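Local coordinates for dipeptide transport protein DPPA (Bacillus subtilis, PDB 1HI9) that hydrolyses the N-terminal residue of peptides containing D-amino acids, as a zinc-dependent, self-compartmentalizing decameric aminopeptidase, at residues 33-47 and 64-76. Numbering follows the deposited sequence.
Sequences LIMTEEANYCIAEAF and NNLMVEKLHPEAD
The loop joining the parallel neighbours 53-58 and 76-80 of the mixed sheet runs along helix 28-48, whose polar side chains T36 and N40 bind the loop's backbone. Threonine suits its place: OG1, beside its own backbone N (chi1 -62°), accepts a nearly straight bond from M67 N (2.9 Å, 173°) while also bonding R32 O one turn back, and CG2 packs near L71 N. Asparagine suits position 40 because its amide both gives and accepts: ND2 donates almost within the amide plane to K70 O at 3.1 Å, and OD1 takes a short but bent, weak bond from H72 N. Apolar contacts flank these bonds: L66 CD2 meets M35 CG at 3.6 Å beside T36, and L71 CD1 meets I43 CD1 beyond N40. I43 CG2 packs on H72 CB at 3.6 Å. Histidine offers a flat face to the oblique F47 ring, planes 47° apart, and ND1 accepts a hydrogen bond from E74 N, which lies in the ring plane. An alanine here would probably take from F47 that imidazole face and leave E74 N without its acceptor. The turn 72-75 faces a second subunit, where E74 salt-bridges K189 of that chain; L66, I43 and F47 reach strand 53-58, and A39 touches strand 97-103.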
loop_
_atom_site.group_PDB
_atom_site.type_symbol
_atom_site.label_atom_id
_atom_site.label_comp_id
_atom_site.label_asym_id
_atom_site.label_seq_id
_atom_site.Cartn_x
_atom_site.Cartn_y
_atom_site.Cartn_z
ATOM N N LEU A 33 3.707 28.538 -4.105
ATOM C CA LEU A 33 3.317 29.764 -3.439
ATOM C C LEU A 33 4.404 30.790 -3.747
ATOM O O LEU A 33 4.127 31.908 -4.188
ATOM C CB LEU A 33 3.218 29.541 -1.931
ATOM C CG LEU A 33 2.196 30.411 -1.182
ATOM C CD1 LEU A 33 2.365 30.188 0.310
ATOM C CD2 LEU A 33 2.376 31.881 -1.515
ATOM N N ILE A 34 5.651 30.396 -3.527
ATOM C CA ILE A 34 6.782 31.279 -3.796
ATOM C C ILE A 34 6.816 31.648 -5.284
ATOM O O ILE A 34 7.064 32.800 -5.644
ATOM C CB ILE A 34 8.098 30.591 -3.379
ATOM C CG1 ILE A 34 8.059 30.332 -1.871
ATOM C CG2 ILE A 34 9.306 31.453 -3.765
ATOM C CD1 ILE A 34 9.128 29.383 -1.367
ATOM N N MET A 35 6.550 30.664 -6.140
ATOM C CA MET A 35 6.534 30.868 -7.586
ATOM C C MET A 35 5.505 31.917 -8.001
ATOM O O MET A 35 5.788 32.791 -8.813
ATOM C CB MET A 35 6.215 29.555 -8.298
ATOM C CG MET A 35 6.078 29.681 -9.812
ATOM S SD MET A 35 5.544 28.142 -10.556
ATOM C CE MET A 35 5.847 28.423 -12.268
ATOM N N THR A 36 4.299 31.804 -7.454
ATOM C CA THR A 36 3.241 32.745 -7.775
ATOM C C THR A 36 3.632 34.145 -7.317
ATOM O O THR A 36 3.465 35.119 -8.051
ATOM C CB THR A 36 1.923 32.329 -7.115
ATOM O OG1 THR A 36 1.532 31.050 -7.623
ATOM C CG2 THR A 36 0.821 33.345 -7.415
ATOM N N GLU A 37 4.178 34.248 -6.113
ATOM C CA GLU A 37 4.579 35.547 -5.605
ATOM C C GLU A 37 5.729 36.143 -6.397
ATOM O O GLU A 37 5.759 37.353 -6.621
ATOM C CB GLU A 37 4.921 35.440 -4.125
ATOM C CG GLU A 37 3.687 35.112 -3.304
ATOM C CD GLU A 37 3.952 35.067 -1.826
ATOM O OE1 GLU A 37 4.872 34.327 -1.405
ATOM O OE2 GLU A 37 3.235 35.772 -1.086
ATOM N N GLU A 38 6.659 35.296 -6.832
ATOM C CA GLU A 38 7.795 35.756 -7.622
ATOM C C GLU A 38 7.285 36.401 -8.903
ATOM O O GLU A 38 7.747 37.464 -9.295
ATOM C CB GLU A 38 8.729 34.590 -7.969
ATOM C CG GLU A 38 9.884 34.988 -8.886
ATOM C CD GLU A 38 11.206 34.321 -8.499
ATOM O OE1 GLU A 38 11.570 34.349 -7.307
ATOM O OE2 GLU A 38 11.895 33.782 -9.386
ATOM N N ALA A 39 6.321 35.749 -9.541
ATOM C CA ALA A 39 5.743 36.270 -10.766
ATOM C C ALA A 39 5.027 37.600 -10.510
ATOM O O ALA A 39 5.078 38.506 -11.345
ATOM C CB ALA A 39 4.765 35.252 -11.366
ATOM N N ASN A 40 4.357 37.713 -9.363
ATOM C CA ASN A 40 3.646 38.942 -9.044
ATOM C C ASN A 40 4.590 40.134 -9.005
ATOM O O ASN A 40 4.230 41.220 -9.456
ATOM C CB ASN A 40 2.893 38.825 -7.713
ATOM C CG ASN A 40 1.637 37.965 -7.824
ATOM O OD1 ASN A 40 1.022 37.863 -8.889
ATOM N ND2 ASN A 40 1.244 37.358 -6.713
ATOM N N TYR A 41 5.801 39.940 -8.493
ATOM C CA TYR A 41 6.738 41.056 -8.442
ATOM C C TYR A 41 6.954 41.623 -9.844
ATOM O O TYR A 41 6.893 42.838 -10.049
ATOM C CB TYR A 41 8.077 40.626 -7.844
ATOM C CG TYR A 41 8.054 40.470 -6.347
ATOM C CD1 TYR A 41 8.175 39.217 -5.763
ATOM C CD2 TYR A 41 7.949 41.583 -5.513
ATOM C CE1 TYR A 41 8.203 39.067 -4.386
ATOM C CE2 TYR A 41 7.972 41.445 -4.128
ATOM C CZ TYR A 41 8.104 40.180 -3.569
ATOM O OH TYR A 41 8.156 40.017 -2.201
ATOM N N CYS A 42 7.180 40.742 -10.815
ATOM C CA CYS A 42 7.400 41.181 -12.190
ATOM C C CYS A 42 6.151 41.776 -12.819
ATOM O O CYS A 42 6.215 42.795 -13.510
ATOM C CB CYS A 42 7.906 40.020 -13.045
ATOM S SG CYS A 42 9.510 39.375 -12.498
ATOM N N ILE A 43 5.014 41.139 -12.589
ATOM C CA ILE A 43 3.759 41.630 -13.126
ATOM C C ILE A 43 3.469 43.038 -12.595
ATOM O O ILE A 43 3.142 43.938 -13.363
ATOM C CB ILE A 43 2.598 40.693 -12.742
ATOM C CG1 ILE A 43 2.842 39.303 -13.339
ATOM C CG2 ILE A 43 1.276 41.248 -13.261
ATOM C CD1 ILE A 43 1.898 38.227 -12.810
ATOM N N ALA A 44 3.595 43.214 -11.282
ATOM C CA ALA A 44 3.349 44.499 -10.647
ATOM C C ALA A 44 4.229 45.567 -11.258
ATOM O O ALA A 44 3.760 46.651 -11.593
ATOM C CB ALA A 44 3.611 44.408 -9.159
ATOM N N GLU A 45 5.511 45.264 -11.415
ATOM C CA GLU A 45 6.424 46.237 -11.985
ATOM C C GLU A 45 6.174 46.434 -13.470
ATOM O O GLU A 45 6.463 47.495 -14.016
ATOM C CB GLU A 45 7.874 45.819 -11.745
ATOM C CG GLU A 45 8.877 46.885 -12.147
ATOM C CD GLU A 45 8.464 48.268 -11.662
ATOM O OE1 GLU A 45 8.072 48.393 -10.478
ATOM O OE2 GLU A 45 8.540 49.225 -12.461
ATOM N N ALA A 46 5.634 45.417 -14.128
ATOM C CA ALA A 46 5.349 45.526 -15.557
ATOM C C ALA A 46 4.297 46.602 -15.774
ATOM O O ALA A 46 4.466 47.490 -16.610
ATOM C CB ALA A 46 4.851 44.192 -16.105
ATOM N N PHE A 47 3.202 46.500 -15.026
ATOM C CA PHE A 47 2.116 47.464 -15.114
ATOM C C PHE A 47 2.612 48.832 -14.670
ATOM O O PHE A 47 2.326 49.842 -15.311
ATOM C CB PHE A 47 0.945 47.032 -14.230
ATOM C CG PHE A 47 0.158 45.882 -14.786
ATOM C CD1 PHE A 47 -0.048 44.734 -14.033
ATOM C CD2 PHE A 47 -0.398 45.956 -16.054
ATOM C CE1 PHE A 47 -0.796 43.677 -14.536
ATOM C CE2 PHE A 47 -1.146 44.903 -16.562
ATOM C CZ PHE A 47 -1.346 43.761 -15.799
ATOM N N ASN A 64 0.179 23.756 -14.046
ATOM C CA ASN A 64 -0.968 24.096 -13.218
ATOM C C ASN A 64 -0.430 24.450 -11.826
ATOM O O ASN A 64 -1.064 24.185 -10.793
ATOM C CB ASN A 64 -1.954 22.917 -13.142
ATOM C CG ASN A 64 -1.294 21.620 -12.697
ATOM O OD1 ASN A 64 -0.156 21.617 -12.206
ATOM N ND2 ASN A 64 -2.013 20.508 -12.849
ATOM N N ASN A 65 0.748 25.073 -11.831
ATOM C CA ASN A 65 1.465 25.463 -10.615
ATOM C C ASN A 65 1.104 26.855 -10.103
ATOM O O ASN A 65 0.821 27.038 -8.918
ATOM C CB ASN A 65 2.972 25.410 -10.877
ATOM C CG ASN A 65 3.382 24.177 -11.639
ATOM O OD1 ASN A 65 3.354 23.077 -11.099
ATOM N ND2 ASN A 65 3.750 24.350 -12.914
ATOM N N LEU A 66 1.143 27.845 -10.988
ATOM C CA LEU A 66 0.790 29.199 -10.585
ATOM C C LEU A 66 -0.624 29.157 -10.016
ATOM O O LEU A 66 -1.517 28.546 -10.604
ATOM C CB LEU A 66 0.861 30.146 -11.781
ATOM C CG LEU A 66 2.282 30.429 -12.269
ATOM C CD1 LEU A 66 2.235 31.237 -13.550
ATOM C CD2 LEU A 66 3.057 31.164 -11.189
ATOM N N MET A 67 -0.825 29.796 -8.871
ATOM C CA MET A 67 -2.135 29.781 -8.223
ATOM C C MET A 67 -3.011 30.917 -8.712
ATOM O O MET A 67 -2.763 32.085 -8.416
ATOM C CB MET A 67 -1.961 29.835 -6.706
ATOM C CG MET A 67 -0.997 28.780 -6.203
ATOM S SD MET A 67 -1.038 28.532 -4.451
ATOM C CE MET A 67 -0.036 29.869 -3.847
ATOM N N VAL A 68 -4.048 30.562 -9.461
ATOM C CA VAL A 68 -4.942 31.554 -10.039
ATOM C C VAL A 68 -5.588 32.478 -9.004
ATOM O O VAL A 68 -5.853 33.640 -9.294
ATOM C CB VAL A 68 -6.029 30.866 -10.899
ATOM C CG1 VAL A 68 -6.969 30.066 -10.012
ATOM C CG2 VAL A 68 -6.784 31.909 -11.704
ATOM N N GLU A 69 -5.815 31.970 -7.796
ATOM C CA GLU A 69 -6.428 32.775 -6.750
ATOM C C GLU A 69 -5.462 33.740 -6.056
ATOM O O GLU A 69 -5.885 34.582 -5.258
ATOM C CB GLU A 69 -7.105 31.875 -5.701
ATOM C CG GLU A 69 -6.192 30.844 -5.044
ATOM C CD GLU A 69 -6.125 29.526 -5.802
ATOM O OE1 GLU A 69 -6.836 28.565 -5.406
ATOM O OE2 GLU A 69 -5.366 29.449 -6.797
ATOM N N LYS A 70 -4.170 33.631 -6.351
ATOM C CA LYS A 70 -3.187 34.521 -5.736
ATOM C C LYS A 70 -2.363 35.322 -6.733
ATOM O O LYS A 70 -1.589 36.189 -6.340
ATOM C CB LYS A 70 -2.257 33.734 -4.815
ATOM C CG LYS A 70 -2.833 33.487 -3.423
ATOM C CD LYS A 70 -1.956 32.525 -2.640
ATOM C CE LYS A 70 -2.355 32.464 -1.174
ATOM N NZ LYS A 70 -2.033 33.735 -0.449
ATOM N N LEU A 71 -2.531 35.041 -8.019
ATOM C CA LEU A 71 -1.783 35.765 -9.034
ATOM C C LEU A 71 -2.346 37.175 -9.141
ATOM O O LEU A 71 -3.492 37.413 -8.765
ATOM C CB LEU A 71 -1.899 35.057 -10.387
ATOM C CG LEU A 71 -0.927 35.523 -11.469
ATOM C CD1 LEU A 71 0.476 35.038 -11.127
ATOM C CD2 LEU A 71 -1.360 34.997 -12.828
ATOM N N HIS A 72 -1.537 38.107 -9.642
ATOM C CA HIS A 72 -1.964 39.496 -9.799
ATOM C C HIS A 72 -3.273 39.478 -10.574
ATOM O O HIS A 72 -3.335 38.976 -11.699
ATOM C CB HIS A 72 -0.903 40.298 -10.555
ATOM C CG HIS A 72 -1.082 41.784 -10.466
ATOM N ND1 HIS A 72 -2.195 42.433 -10.957
ATOM C CD2 HIS A 72 -0.281 42.749 -9.947
ATOM C CE1 HIS A 72 -2.071 43.734 -10.747
ATOM N NE2 HIS A 72 -0.919 43.952 -10.135
ATOM N N PRO A 73 -4.341 40.036 -9.980
ATOM C CA PRO A 73 -5.680 40.098 -10.571
ATOM C C PRO A 73 -5.779 40.742 -11.951
ATOM O O PRO A 73 -6.655 40.388 -12.737
ATOM C CB PRO A 73 -6.487 40.844 -9.513
ATOM C CG PRO A 73 -5.464 41.753 -8.902
ATOM C CD PRO A 73 -4.276 40.843 -8.749
ATOM N N GLU A 74 -4.886 41.677 -12.250
ATOM C CA GLU A 74 -4.909 42.341 -13.545
ATOM C C GLU A 74 -4.131 41.599 -14.628
ATOM O O GLU A 74 -3.979 42.088 -15.753
ATOM C CB GLU A 74 -4.388 43.775 -13.423
ATOM C CG GLU A 74 -5.425 44.725 -12.847
ATOM C CD GLU A 74 -6.767 44.588 -13.562
ATOM O OE1 GLU A 74 -6.800 44.765 -14.806
ATOM O OE2 GLU A 74 -7.777 44.292 -12.878
ATOM N N ALA A 75 -3.636 40.416 -14.297
ATOM C CA ALA A 75 -2.889 39.641 -15.272
ATOM C C ALA A 75 -3.758 38.518 -15.805
ATOM O O ALA A 75 -4.705 38.098 -15.148
ATOM C CB ALA A 75 -1.622 39.076 -14.639
ATOM N N ASP A 76 -3.444 38.051 -17.007
ATOM C CA ASP A 76 -4.180 36.957 -17.631
ATOM C C ASP A 76 -3.313 35.707 -17.557
ATOM O O ASP A 76 -2.192 35.686 -18.084
ATOM C CB ASP A 76 -4.494 37.288 -19.092
ATOM C CG ASP A 76 -5.349 38.546 -19.239
ATOM O OD1 ASP A 76 -6.485 38.560 -18.700
ATOM O OD2 ASP A 76 -4.883 39.514 -19.893
#